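Long-range contacts in Endonuclease/exonuclease/phosphatase domain-containing protein (Enterococcus faecalis, PDB 3L1W), which is of unproven function but may act as a 3'-5' RNA exonuclease of the endonuclease/exonuclease/phosphatase family: residues L52-S62 against G73-Q81; E210-Y218 against D241-V249. All blocks are in the same frame, centred on the assembly; numbering follows the deposited sequence.

Interaction 1: L52-S62 against G73-Q81; sequences LKAYTTFTCLS and GLAILYNEQ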
# COMPACT_ATOMS: atom_id res chain seq x y z
N LEU A 52 -5.01 -19.55 4.11
CA LEU A 52 -4.74 -18.33 4.88
C LEU A 52 -3.83 -18.63 6.07
O LEU A 52 -2.91 -17.86 6.35
CB LEU A 52 -6.04 -17.69 5.37
CG LEU A 52 -6.90 -17.06 4.28
CD1 LEU A 52 -8.23 -16.57 4.85
CD2 LEU A 52 -6.15 -15.92 3.61
N LYS A 53 -4.10 -19.71 6.79
CA LYS A 53 -3.24 -20.10 7.89
C LYS A 53 -1.82 -20.45 7.44
O LYS A 53 -0.85 -20.11 8.11
CB LYS A 53 -3.83 -21.29 8.67
CG LYS A 53 -5.15 -20.97 9.37
CD LYS A 53 -5.70 -22.22 10.07
CE LYS A 53 -7.03 -21.93 10.74
NZ LYS A 53 -7.68 -23.17 11.27
N ALA A 54 -1.71 -21.12 6.30
CA ALA A 54 -0.40 -21.60 5.85
C ALA A 54 0.46 -20.50 5.24
O ALA A 54 1.67 -20.46 5.45
CB ALA A 54 -0.59 -22.73 4.85
N TYR A 55 -0.19 -19.59 4.51
CA TYR A 55 0.55 -18.63 3.69
C TYR A 55 0.48 -17.17 4.13
O TYR A 55 1.11 -16.32 3.51
CB TYR A 55 0.11 -18.75 2.22
CG TYR A 55 0.46 -20.10 1.64
CD1 TYR A 55 1.77 -20.40 1.28
CD2 TYR A 55 -0.51 -21.07 1.44
CE1 TYR A 55 2.10 -21.63 0.75
CE2 TYR A 55 -0.19 -22.31 0.91
CZ TYR A 55 1.12 -22.58 0.57
OH TYR A 55 1.46 -23.81 0.05
N THR A 56 -0.27 -16.88 5.19
CA THR A 56 -0.16 -15.56 5.80
C THR A 56 0.50 -15.69 7.16
O THR A 56 0.64 -16.80 7.72
CB THR A 56 -1.52 -14.81 5.98
OG1 THR A 56 -2.20 -15.31 7.13
CG2 THR A 56 -2.41 -14.95 4.74
N THR A 57 0.89 -14.55 7.71
CA THR A 57 1.57 -14.48 8.99
C THR A 57 0.58 -14.39 10.15
O THR A 57 0.99 -14.33 11.31
CB THR A 57 2.48 -13.25 9.03
OG1 THR A 57 1.69 -12.08 8.77
CG2 THR A 57 3.55 -13.36 7.95
N PHE A 58 -0.72 -14.41 9.85
CA PHE A 58 -1.75 -14.11 10.85
C PHE A 58 -2.32 -15.32 11.60
O PHE A 58 -2.37 -16.43 11.08
CB PHE A 58 -2.93 -13.40 10.19
CG PHE A 58 -2.64 -11.98 9.81
CD1 PHE A 58 -1.94 -11.70 8.65
CD2 PHE A 58 -3.07 -10.94 10.61
CE1 PHE A 58 -1.67 -10.38 8.29
CE2 PHE A 58 -2.80 -9.62 10.26
CZ PHE A 58 -2.09 -9.34 9.10
N THR A 59 -2.75 -15.07 12.84
CA THR A 59 -3.61 -16.02 13.54
C THR A 59 -4.98 -15.93 12.89
O THR A 59 -5.41 -14.84 12.50
CB THR A 59 -3.68 -15.68 15.04
OG1 THR A 59 -2.36 -15.78 15.59
CG2 THR A 59 -4.58 -16.67 15.78
N CYS A 60 -5.65 -17.07 12.75
CA CYS A 60 -6.92 -17.15 12.04
C CYS A 60 -8.03 -17.72 12.90
O CYS A 60 -7.97 -18.88 13.33
CB CYS A 60 -6.77 -18.04 10.80
SG CYS A 60 -8.27 -18.20 9.82
N LEU A 61 -9.04 -16.90 13.17
CA LEU A 61 -10.29 -17.33 13.76
C LEU A 61 -11.26 -17.56 12.61
O LEU A 61 -11.36 -16.73 11.71
CB LEU A 61 -10.83 -16.21 14.64
CG LEU A 61 -12.29 -16.31 15.07
CD1 LEU A 61 -12.46 -17.43 16.09
CD2 LEU A 61 -12.74 -14.97 15.64
N SER A 62 -11.97 -18.68 12.61
CA SER A 62 -12.90 -18.93 11.51
C SER A 62 -14.13 -19.69 11.95
O SER A 62 -14.16 -20.31 13.01
CB SER A 62 -12.22 -19.68 10.36
OG SER A 62 -11.94 -21.02 10.71
N GLY A 73 -17.27 -19.93 4.65
CA GLY A 73 -17.18 -19.31 5.96
C GLY A 73 -16.58 -17.92 5.99
O GLY A 73 -16.34 -17.29 4.96
N LEU A 74 -16.35 -17.46 7.21
CA LEU A 74 -15.77 -16.15 7.47
C LEU A 74 -14.52 -16.38 8.31
O LEU A 74 -14.38 -17.41 8.97
CB LEU A 74 -16.73 -15.29 8.27
CG LEU A 74 -18.11 -15.04 7.67
CD1 LEU A 74 -18.96 -14.19 8.62
CD2 LEU A 74 -17.99 -14.37 6.29
N ALA A 75 -13.61 -15.41 8.28
CA ALA A 75 -12.45 -15.48 9.15
C ALA A 75 -12.14 -14.10 9.69
O ALA A 75 -12.49 -13.08 9.09
CB ALA A 75 -11.22 -16.03 8.39
N ILE A 76 -11.50 -14.08 10.85
CA ILE A 76 -10.86 -12.86 11.32
C ILE A 76 -9.40 -13.20 11.52
O ILE A 76 -9.06 -14.08 12.31
CB ILE A 76 -11.47 -12.35 12.64
CG1 ILE A 76 -12.95 -12.04 12.45
CG2 ILE A 76 -10.72 -11.09 13.10
CD1 ILE A 76 -13.68 -11.68 13.74
N LEU A 77 -8.54 -12.55 10.74
CA LEU A 77 -7.11 -12.73 10.87
C LEU A 77 -6.62 -11.66 11.81
O LEU A 77 -7.04 -10.50 11.72
CB LEU A 77 -6.42 -12.56 9.51
CG LEU A 77 -6.90 -13.47 8.38
CD1 LEU A 77 -6.12 -13.19 7.09
CD2 LEU A 77 -6.77 -14.94 8.78
N TYR A 78 -5.72 -12.01 12.72
CA TYR A 78 -5.16 -11.01 13.61
C TYR A 78 -3.73 -11.33 14.01
O TYR A 78 -3.30 -12.49 13.99
CB TYR A 78 -6.05 -10.79 14.85
CG TYR A 78 -6.21 -12.01 15.74
CD1 TYR A 78 -5.47 -12.14 16.91
CD2 TYR A 78 -7.09 -13.02 15.40
CE1 TYR A 78 -5.63 -13.25 17.73
CE2 TYR A 78 -7.26 -14.13 16.22
CZ TYR A 78 -6.52 -14.24 17.37
OH TYR A 78 -6.68 -15.34 18.18
N ASN A 79 -2.99 -10.29 14.35
CA ASN A 79 -1.60 -10.43 14.78
C ASN A 79 -1.56 -10.35 16.30
O ASN A 79 -1.86 -9.30 16.87
CB ASN A 79 -0.78 -9.29 14.18
CG ASN A 79 0.68 -9.31 14.60
OD1 ASN A 79 1.05 -9.93 15.59
ND2 ASN A 79 1.53 -8.61 13.84
N GLU A 80 -1.20 -11.46 16.95
CA GLU A 80 -1.22 -11.52 18.41
C GLU A 80 -0.25 -10.58 19.11
O GLU A 80 -0.41 -10.29 20.30
CB GLU A 80 -1.03 -12.97 18.88
CG GLU A 80 -2.26 -13.83 18.63
CD GLU A 80 -2.06 -15.28 19.05
OE1 GLU A 80 -1.52 -15.51 20.15
OE2 GLU A 80 -2.44 -16.18 18.28
N GLN A 81 0.76 -10.09 18.40
CA GLN A 81 1.66 -9.10 18.98
C GLN A 81 1.00 -7.73 19.03
O GLN A 81 1.50 -6.83 19.71
CB GLN A 81 2.95 -9.00 18.16
CG GLN A 81 3.85 -10.21 18.23
CD GLN A 81 5.24 -9.90 17.68
OE1 GLN A 81 5.50 -10.08 16.49
NE2 GLN A 81 6.12 -9.41 18.55
O HOH W 1 -0.47 -13.79 15.41
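The Y78 ring takes T59 CB over the centre of one face, a CH-pi contact with CB 4.0 Å from the ring centroid and 12° off its normal, while L61 CB comes to its edge, and the ring of F117 meets it edge-to-face. Y78 CG sits between its own backbone N and carbonyl carbon (chi1 62°), which swings the ring back across the neighbouring strand to lie under T59. The F58 ring meets the Y78 backbone with its edge, CD2 standing 3.5 Å from Y78 C, and F58 CB packs on L77 CB. Beyond the ring, T59 OG1 donates to E80 OE2 over 2.7 Å, reaching the anti side of that oxygen 28° out of the carboxylate plane. A water donates to T59 OG1 and accepts from E80 N, a second bridge between the same two residues. L77 CD2 lies 3.7 Å from C60 CB on the other face of the sheet, where L52 CD2, near the end of helix 46-55, approaches L77 CD1 loosely. T59 with Y78 and L61 with I76 are the hydrogen-bonded pairs; L61 N to I76 O is 2.9 Å. This is an antiparallel beta hairpin at the margin of one sheet of the DNase I-like fold.

Interaction 2: E210-Y218 against D241-V249; sequences ELEEIDYIY and DHFPLEAEV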
# COMPACT_ATOMS: atom_id res chain seq x y z
N GLU A 210 -17.92 3.12 -11.86
CA GLU A 210 -18.71 1.90 -12.04
C GLU A 210 -18.47 0.83 -10.97
O GLU A 210 -19.11 -0.22 -10.98
CB GLU A 210 -18.46 1.31 -13.42
CG GLU A 210 -18.99 2.18 -14.55
CD GLU A 210 -18.58 1.70 -15.93
OE1 GLU A 210 -18.42 0.48 -16.12
OE2 GLU A 210 -18.41 2.54 -16.83
N LEU A 211 -17.56 1.09 -10.04
CA LEU A 211 -17.38 0.17 -8.92
C LEU A 211 -18.65 0.14 -8.08
O LEU A 211 -19.34 1.15 -7.96
CB LEU A 211 -16.21 0.60 -8.06
CG LEU A 211 -14.88 0.61 -8.80
CD1 LEU A 211 -13.84 1.37 -8.00
CD2 LEU A 211 -14.42 -0.82 -9.07
N GLU A 212 -18.98 -1.01 -7.51
CA GLU A 212 -20.06 -1.08 -6.53
C GLU A 212 -19.50 -0.80 -5.14
O GLU A 212 -18.43 -1.29 -4.78
CB GLU A 212 -20.74 -2.45 -6.58
CG GLU A 212 -21.34 -2.77 -7.94
CD GLU A 212 -22.08 -4.09 -7.96
OE1 GLU A 212 -22.53 -4.54 -6.88
OE2 GLU A 212 -22.21 -4.69 -9.04
N GLU A 213 -20.22 -0.00 -4.36
CA GLU A 213 -19.84 0.28 -2.98
C GLU A 213 -20.60 -0.65 -2.05
O GLU A 213 -21.68 -0.32 -1.56
CB GLU A 213 -20.16 1.74 -2.62
CG GLU A 213 -19.41 2.76 -3.44
CD GLU A 213 -19.92 4.18 -3.24
OE1 GLU A 213 -20.81 4.39 -2.38
OE2 GLU A 213 -19.43 5.08 -3.95
N ILE A 214 -20.04 -1.83 -1.83
CA ILE A 214 -20.76 -2.83 -1.03
C ILE A 214 -20.02 -3.28 0.23
O ILE A 214 -20.62 -3.89 1.11
CB ILE A 214 -21.19 -4.05 -1.88
CG1 ILE A 214 -19.98 -4.75 -2.53
CG2 ILE A 214 -22.23 -3.64 -2.93
CD1 ILE A 214 -20.37 -6.01 -3.32
N ASP A 215 -18.73 -2.95 0.32
CA ASP A 215 -17.95 -3.27 1.52
C ASP A 215 -17.81 -2.02 2.37
O ASP A 215 -17.62 -0.94 1.82
CB ASP A 215 -16.56 -3.78 1.13
CG ASP A 215 -16.63 -5.01 0.27
OD1 ASP A 215 -16.96 -6.08 0.81
OD2 ASP A 215 -16.37 -4.91 -0.94
N TYR A 216 -17.88 -2.18 3.69
CA TYR A 216 -17.90 -1.06 4.62
C TYR A 216 -17.14 -1.34 5.90
O TYR A 216 -17.05 -2.49 6.35
CB TYR A 216 -19.35 -0.72 5.01
CG TYR A 216 -20.16 -0.18 3.86
CD1 TYR A 216 -20.36 1.19 3.71
CD2 TYR A 216 -20.69 -1.03 2.90
CE1 TYR A 216 -21.09 1.69 2.64
CE2 TYR A 216 -21.40 -0.55 1.83
CZ TYR A 216 -21.61 0.81 1.70
OH TYR A 216 -22.33 1.28 0.64
N ILE A 217 -16.59 -0.28 6.48
CA ILE A 217 -16.06 -0.33 7.83
C ILE A 217 -16.83 0.70 8.64
O ILE A 217 -16.62 1.91 8.50
CB ILE A 217 -14.54 -0.05 7.87
CG1 ILE A 217 -13.79 -1.14 7.11
CG2 ILE A 217 -14.04 0.05 9.31
CD1 ILE A 217 -12.26 -0.91 7.07
N TYR A 218 -17.74 0.21 9.48
CA TYR A 218 -18.55 1.06 10.34
C TYR A 218 -17.94 1.09 11.74
O TYR A 218 -17.49 0.05 12.25
CB TYR A 218 -19.99 0.55 10.41
CG TYR A 218 -20.89 1.08 9.31
CD1 TYR A 218 -21.45 2.34 9.40
CD2 TYR A 218 -21.22 0.29 8.20
CE1 TYR A 218 -22.28 2.84 8.41
CE2 TYR A 218 -22.06 0.78 7.20
CZ TYR A 218 -22.59 2.05 7.31
OH TYR A 218 -23.42 2.55 6.35
N ASP A 241 -12.28 -10.20 -6.59
CA ASP A 241 -13.20 -9.31 -7.30
C ASP A 241 -13.67 -8.14 -6.44
O ASP A 241 -14.44 -7.29 -6.89
CB ASP A 241 -14.38 -10.06 -7.96
CG ASP A 241 -15.20 -10.90 -6.98
OD1 ASP A 241 -14.85 -10.98 -5.79
OD2 ASP A 241 -16.20 -11.49 -7.44
N HIS A 242 -13.20 -8.11 -5.18
CA HIS A 242 -13.29 -6.92 -4.34
C HIS A 242 -11.90 -6.36 -4.10
O HIS A 242 -10.93 -7.11 -4.06
CB HIS A 242 -13.85 -7.26 -2.96
CG HIS A 242 -15.24 -7.79 -2.96
ND1 HIS A 242 -16.27 -7.18 -2.26
CD2 HIS A 242 -15.78 -8.90 -3.53
CE1 HIS A 242 -17.38 -7.88 -2.43
NE2 HIS A 242 -17.10 -8.93 -3.18
N PHE A 243 -11.81 -5.05 -3.88
CA PHE A 243 -10.60 -4.48 -3.28
C PHE A 243 -10.70 -4.63 -1.76
O PHE A 243 -11.79 -4.52 -1.20
CB PHE A 243 -10.51 -2.97 -3.56
CG PHE A 243 -10.40 -2.62 -5.01
CD1 PHE A 243 -9.55 -3.34 -5.84
CD2 PHE A 243 -11.11 -1.56 -5.54
CE1 PHE A 243 -9.42 -3.01 -7.19
CE2 PHE A 243 -10.99 -1.21 -6.89
CZ PHE A 243 -10.14 -1.94 -7.71
N PRO A 244 -9.56 -4.87 -1.09
CA PRO A 244 -9.57 -4.70 0.36
C PRO A 244 -9.92 -3.26 0.72
O PRO A 244 -9.61 -2.31 -0.02
CB PRO A 244 -8.11 -4.98 0.78
CG PRO A 244 -7.50 -5.70 -0.40
CD PRO A 244 -8.23 -5.20 -1.61
N LEU A 245 -10.55 -3.11 1.88
CA LEU A 245 -10.88 -1.80 2.42
C LEU A 245 -10.19 -1.72 3.76
O LEU A 245 -10.36 -2.62 4.59
CB LEU A 245 -12.41 -1.69 2.60
CG LEU A 245 -12.99 -0.45 3.27
CD1 LEU A 245 -12.59 0.81 2.52
CD2 LEU A 245 -14.53 -0.59 3.35
N GLU A 246 -9.41 -0.68 3.97
CA GLU A 246 -8.73 -0.53 5.25
C GLU A 246 -9.05 0.78 5.96
O GLU A 246 -9.53 1.74 5.35
CB GLU A 246 -7.21 -0.72 5.08
CG GLU A 246 -6.52 0.41 4.36
CD GLU A 246 -5.00 0.40 4.58
OE1 GLU A 246 -4.38 -0.69 4.53
OE2 GLU A 246 -4.43 1.47 4.83
N ALA A 247 -8.83 0.79 7.27
CA ALA A 247 -8.98 2.01 8.06
C ALA A 247 -7.86 2.09 9.08
O ALA A 247 -7.35 1.07 9.54
CB ALA A 247 -10.34 2.04 8.76
N GLU A 248 -7.48 3.31 9.43
CA GLU A 248 -6.64 3.53 10.59
C GLU A 248 -7.51 4.19 11.67
O GLU A 248 -8.16 5.21 11.41
CB GLU A 248 -5.45 4.42 10.24
CG GLU A 248 -4.44 4.49 11.35
CD GLU A 248 -3.31 5.45 11.08
OE1 GLU A 248 -3.20 5.95 9.94
OE2 GLU A 248 -2.52 5.71 12.01
N VAL A 249 -7.55 3.57 12.85
CA VAL A 249 -8.43 4.03 13.92
C VAL A 249 -7.67 4.16 15.25
O VAL A 249 -6.61 3.56 15.44
CB VAL A 249 -9.63 3.07 14.14
CG1 VAL A 249 -10.53 3.01 12.91
CG2 VAL A 249 -9.15 1.68 14.50
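D215 OD2 is gripped by two donors, H242 ND1 and T198 OG1, the latter from outside the two segments. The histidine bond is short, 2.6 Å from ND1 to OD2, and nearly straight at 167°; it uses the syn lone pair of OD2 and lies in the plane of the imidazole, although the carboxylate plane is turned 61° from that ring. I214 CD1 packs 3.6 Å from H242 CE1. I214 CG1 stands between its backbone N and carbonyl carbon (chi1 59°), a torsion that brings the ethyl arm round to the imidazole. F199 meets the same ring edge-to-face. Next to this polar pair the packing turns apolar. L211 CD1 touches the edge of the F243 ring at CE2, 4.0 Å away. L245 CD2 is wedged against the backbone of the facing strand, 3.5 Å from D215 O, and I217 slides past L245 in the opposite direction, its CG1 3.9 Å from L245 CD2. I217 CD1 ends over the backbone of L245 and E246 and touches A247 CB at 3.9 Å. With strand axes 7.6 Å apart and nearly parallel, this is side-chain packing between the two sheets of the sandwich. The buried carboxylate fixes the imidazole's rotation and leaves NE2 directed away from D215, an Asp-His pairing consistent with the active-site pair of DNase I-like enzymes.

Interactions 1 and 2 lie in series along the chain, with centres 19 Å apart and nearest atoms about 10 Å apart, so they do not touch. They share one seven-stranded sheet: the 59-64/73-78 hairpin forms its margin, and strand 245-251 lies further in, separated from the hairpin by strands 38-44 and 2-7. Interaction 1 is mainly pairing within that sheet, whereas interaction 2 joins it to the second sheet through strand 215-220. Each also has side chains meeting both sheets, as I76 of interaction 1 packs on L113 and F117. In DNase I-like enzymes an aspartate-histidine pair belongs to the active site, and D215-H242 of interaction 2 is consistent with that role.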